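Local coordinates for putative isochorismatase (Streptomyces avermitilis, PDB 3KL2), which is of unproven function but probably acts as a hydrolase of the isochorismatase family, within the wider group of cysteine hydrolases, at residues Y173-D184 and M204-V214. Sequence-based numbering, arbitrary orientation.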
loop_
_atom_site.group_PDB
_atom_site.type_symbol
_atom_site.label_atom_id
_atom_site.label_comp_id
_atom_site.label_asym_id
_atom_site.label_seq_id
_atom_site.Cartn_x
_atom_site.Cartn_y
_atom_site.Cartn_z
ATOM N N TYR A 173 5.861 4.344 -10.549
ATOM C CA TYR A 173 5.035 5.130 -11.420
ATOM C C TYR A 173 3.681 5.377 -10.817
ATOM O O TYR A 173 3.163 6.486 -10.875
ATOM C CB TYR A 173 4.864 4.384 -12.754
ATOM C CG TYR A 173 4.109 5.162 -13.823
ATOM C CD1 TYR A 173 4.736 6.175 -14.527
ATOM C CD2 TYR A 173 2.793 4.875 -14.124
ATOM C CE1 TYR A 173 4.074 6.885 -15.527
ATOM C CE2 TYR A 173 2.137 5.574 -15.109
ATOM C CZ TYR A 173 2.792 6.599 -15.798
ATOM O OH TYR A 173 2.136 7.322 -16.760
ATOM N N GLU A 174 3.090 4.313 -10.281
ATOM C CA GLU A 174 1.757 4.356 -9.739
ATOM C C GLU A 174 1.753 5.321 -8.572
ATOM O O GLU A 174 0.737 5.965 -8.290
ATOM C CB GLU A 174 1.311 2.978 -9.213
ATOM C CG GLU A 174 1.083 1.934 -10.282
ATOM C CD GLU A 174 -0.179 2.221 -11.086
ATOM O OE1 GLU A 174 -1.013 3.058 -10.621
ATOM O OE2 GLU A 174 -0.352 1.589 -12.169
ATOM N N ARG A 175 2.897 5.433 -7.907
ATOM C CA ARG A 175 2.943 6.205 -6.691
ATOM C C ARG A 175 3.435 7.598 -6.947
ATOM O O ARG A 175 3.733 8.284 -6.012
ATOM C CB ARG A 175 3.798 5.498 -5.649
ATOM C CG ARG A 175 3.056 4.328 -5.057
ATOM C CD ARG A 175 3.859 3.648 -4.020
ATOM N NE ARG A 175 3.358 2.319 -3.779
ATOM C CZ ARG A 175 3.600 1.597 -2.697
ATOM N NH1 ARG A 175 4.324 2.090 -1.706
ATOM N NH2 ARG A 175 3.115 0.377 -2.614
ATOM N N GLY A 176 3.500 8.021 -8.208
ATOM C CA GLY A 176 3.704 9.440 -8.525
ATOM C C GLY A 176 5.143 9.941 -8.630
ATOM O O GLY A 176 5.364 11.112 -8.962
ATOM N N PHE A 177 6.109 9.066 -8.386
ATOM C CA PHE A 177 7.516 9.335 -8.633
ATOM C C PHE A 177 7.797 9.517 -10.116
ATOM O O PHE A 177 7.168 8.916 -10.946
ATOM C CB PHE A 177 8.400 8.181 -8.079
ATOM C CG PHE A 177 8.297 7.997 -6.580
ATOM C CD1 PHE A 177 8.924 8.875 -5.710
ATOM C CD2 PHE A 177 7.562 6.968 -6.039
ATOM C CE1 PHE A 177 8.841 8.735 -4.355
ATOM C CE2 PHE A 177 7.493 6.798 -4.668
ATOM C CZ PHE A 177 8.145 7.679 -3.827
ATOM N N ARG A 178 8.710 10.416 -10.436
ATOM C CA ARG A 178 9.322 10.460 -11.725
ATOM C C ARG A 178 10.389 9.352 -11.711
ATOM O O ARG A 178 11.470 9.521 -11.116
ATOM C CB ARG A 178 9.989 11.813 -11.963
ATOM C CG ARG A 178 10.772 11.793 -13.258
ATOM C CD ARG A 178 11.257 13.131 -13.668
ATOM N NE ARG A 178 12.193 13.711 -12.710
ATOM C CZ ARG A 178 13.056 14.667 -13.017
ATOM N NH1 ARG A 178 13.081 15.152 -14.246
ATOM N NH2 ARG A 178 13.899 15.134 -12.112
ATOM N N VAL A 179 10.069 8.213 -12.317
ATOM C CA VAL A 179 11.031 7.111 -12.437
ATOM C C VAL A 179 11.959 7.270 -13.652
ATOM O O VAL A 179 11.510 7.493 -14.754
ATOM C CB VAL A 179 10.293 5.774 -12.565
ATOM C CG1 VAL A 179 11.264 4.631 -12.433
ATOM C CG2 VAL A 179 9.161 5.703 -11.497
ATOM N N ILE A 180 13.249 7.144 -13.443
ATOM C CA ILE A 180 14.218 7.103 -14.529
ATOM C C ILE A 180 14.841 5.708 -14.459
ATOM O O ILE A 180 15.294 5.297 -13.389
ATOM C CB ILE A 180 15.309 8.153 -14.328
ATOM C CG1 ILE A 180 14.752 9.551 -14.541
ATOM C CG2 ILE A 180 16.479 7.935 -15.274
ATOM C CD1 ILE A 180 15.667 10.611 -13.971
ATOM N N THR A 181 14.793 4.966 -15.566
ATOM C CA THR A 181 15.457 3.659 -15.657
ATOM C C THR A 181 16.747 3.814 -16.422
ATOM O O THR A 181 16.767 4.443 -17.463
ATOM C CB THR A 181 14.599 2.582 -16.353
ATOM O OG1 THR A 181 14.099 3.087 -17.597
ATOM C CG2 THR A 181 13.422 2.177 -15.447
ATOM N N LEU A 182 17.807 3.239 -15.872
ATOM C CA LEU A 182 19.118 3.253 -16.434
ATOM C C LEU A 182 19.231 2.056 -17.370
ATOM O O LEU A 182 19.502 0.907 -16.920
ATOM C CB LEU A 182 20.177 3.168 -15.339
ATOM C CG LEU A 182 20.404 4.405 -14.443
ATOM C CD1 LEU A 182 21.141 4.027 -13.189
ATOM C CD2 LEU A 182 21.179 5.476 -15.193
ATOM N N THR A 183 19.025 2.326 -18.662
ATOM C CA THR A 183 18.934 1.270 -19.686
ATOM C C THR A 183 20.198 0.428 -19.781
ATOM O O THR A 183 20.099 -0.763 -20.045
ATOM C CB THR A 183 18.602 1.853 -21.084
ATOM O OG1 THR A 183 19.612 2.814 -21.467
ATOM C CG2 THR A 183 17.209 2.532 -21.057
ATOM N N ASP A 184 21.367 1.027 -19.537
ATOM C CA ASP A 184 22.633 0.281 -19.520
ATOM C C ASP A 184 23.175 -0.005 -18.105
ATOM O O ASP A 184 24.375 -0.227 -17.962
ATOM C CB ASP A 184 23.731 0.946 -20.407
ATOM C CG ASP A 184 24.063 2.373 -19.980
ATOM O OD1 ASP A 184 23.402 2.846 -19.045
ATOM O OD2 ASP A 184 24.954 3.038 -20.579
ATOM N N MET A 204 6.484 3.166 -20.960
ATOM C CA MET A 204 5.146 3.323 -20.411
ATOM C C MET A 204 5.200 3.761 -18.937
ATOM O O MET A 204 4.237 4.311 -18.431
ATOM C CB MET A 204 4.376 1.992 -20.468
ATOM C CG MET A 204 3.954 1.413 -21.864
ATOM S SD MET A 204 3.114 -0.206 -21.603
ATOM C CE MET A 204 2.157 -0.254 -23.124
ATOM N N PHE A 205 6.278 3.450 -18.230
ATOM C CA PHE A 205 6.316 3.651 -16.784
ATOM C C PHE A 205 7.487 4.497 -16.352
ATOM O O PHE A 205 7.641 4.743 -15.163
ATOM C CB PHE A 205 6.373 2.304 -16.064
ATOM C CG PHE A 205 5.153 1.460 -16.278
ATOM C CD1 PHE A 205 3.975 1.744 -15.604
ATOM C CD2 PHE A 205 5.156 0.413 -17.185
ATOM C CE1 PHE A 205 2.802 0.974 -15.810
ATOM C CE2 PHE A 205 3.999 -0.382 -17.373
ATOM C CZ PHE A 205 2.822 -0.087 -16.681
ATOM N N SER A 206 8.309 4.947 -17.304
ATOM C CA SER A 206 9.549 5.622 -16.957
ATOM C C SER A 206 10.093 6.528 -18.063
ATOM O O SER A 206 9.511 6.663 -19.157
ATOM C CB SER A 206 10.625 4.615 -16.472
ATOM O OG SER A 206 11.310 3.955 -17.527
ATOM N N VAL A 207 11.182 7.198 -17.723
ATOM C CA VAL A 207 11.963 7.935 -18.700
ATOM C C VAL A 207 13.283 7.177 -18.807
ATOM O O VAL A 207 14.141 7.327 -17.943
ATOM C CB VAL A 207 12.207 9.384 -18.258
ATOM C CG1 VAL A 207 12.953 10.181 -19.372
ATOM C CG2 VAL A 207 10.893 10.066 -17.928
ATOM N N PRO A 208 13.426 6.312 -19.828
ATOM C CA PRO A 208 14.672 5.553 -19.934
ATOM C C PRO A 208 15.857 6.436 -20.362
ATOM O O PRO A 208 15.727 7.244 -21.298
ATOM C CB PRO A 208 14.366 4.486 -21.009
ATOM C CG PRO A 208 12.912 4.537 -21.218
ATOM C CD PRO A 208 12.481 5.940 -20.891
ATOM N N MET A 209 16.977 6.294 -19.655
ATOM C CA MET A 209 18.200 6.996 -20.013
ATOM C C MET A 209 19.422 6.087 -19.909
ATOM O O MET A 209 19.395 4.977 -19.345
ATOM C CB MET A 209 18.420 8.235 -19.129
ATOM C CG MET A 209 17.151 8.943 -18.757
ATOM S SD MET A 209 17.314 10.695 -18.382
ATOM C CE MET A 209 17.437 11.229 -20.128
ATOM N N THR A 210 20.512 6.580 -20.463
ATOM C CA THR A 210 21.754 5.884 -20.363
ATOM C C THR A 210 22.445 6.415 -19.126
ATOM O O THR A 210 22.052 7.445 -18.560
ATOM C CB THR A 210 22.590 6.064 -21.641
ATOM O OG1 THR A 210 22.927 7.449 -21.817
ATOM C CG2 THR A 210 21.782 5.563 -22.840
ATOM N N SER A 211 23.432 5.660 -18.672
ATOM C CA SER A 211 24.342 6.100 -17.640
ATOM C C SER A 211 24.905 7.488 -17.978
ATOM O O SER A 211 24.833 8.418 -17.174
ATOM C CB SER A 211 25.476 5.084 -17.516
ATOM O OG SER A 211 26.019 4.751 -18.796
ATOM N N ALA A 212 25.461 7.620 -19.173
ATOM C CA ALA A 212 26.075 8.885 -19.601
ATOM C C ALA A 212 25.113 10.084 -19.524
ATOM O O ALA A 212 25.517 11.157 -19.092
ATOM C CB ALA A 212 26.675 8.751 -21.036
ATOM N N ASP A 213 23.870 9.903 -19.962
ATOM C CA ASP A 213 22.855 10.962 -19.897
ATOM C C ASP A 213 22.598 11.406 -18.445
ATOM O O ASP A 213 22.475 12.617 -18.144
ATOM C CB ASP A 213 21.517 10.464 -20.470
ATOM C CG ASP A 213 21.512 10.347 -22.007
ATOM O OD1 ASP A 213 22.363 10.979 -22.681
ATOM O OD2 ASP A 213 20.615 9.616 -22.523
ATOM N N VAL A 214 22.485 10.413 -17.561
ATOM C CA VAL A 214 22.220 10.650 -16.146
ATOM C C VAL A 214 23.376 11.385 -15.504
ATOM O O VAL A 214 23.174 12.391 -14.825
ATOM C CB VAL A 214 22.030 9.342 -15.373
ATOM C CG1 VAL A 214 22.006 9.627 -13.892
ATOM C CG2 VAL A 214 20.765 8.668 -15.814
#
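One face of the Y173 ring receives F205: its CA stands 4.1 Å from the ring centroid, a CH-pi contact, and the edge of the F205 ring points at Y173 in an offset edge-to-face pair, planes at 89°. Y173 CD2 approaches F205 CD1 near the F205 ring plane, while M204 O lies above the rim of the tyrosine. At the far end, the D184 carboxylate holds S211, the first residue of helix 211-218. D184 OD1 accepts S211 N at 2.8 Å through its syn lone pair; D184 OD2 takes S211 OG at 2.7 Å, also syn but 29° out of plane. D184 CG sits between its backbone N and carbonyl carbon (chi1 59°), turning both oxygens to S211. With an alanine replacing D184 both acceptors go, and S211 N and OG would probably be left without these mates. T183 grips M209 O twice, in line by N and from above the carbonyl plane by OG1 (3.0 Å). T181 OG1 donates to S206 OG (2.9 Å), which also bonds F202 O. On the other sheet face, I180 CG2 meets M209 CG at 3.7 Å. Backbone bonds V207 N to V179 O (3.0 Å) and M209 N to T181 O (2.9 Å) pair strand 207-209, outermost within this chain, parallel to strand 178-187, whose other edge pairs with strand 153-159. With helix 191-205 they form the last beta-alpha-beta unit of the isochorismatase-family alpha/beta domain; Y173 OH bonds Y94 O of a second subunit.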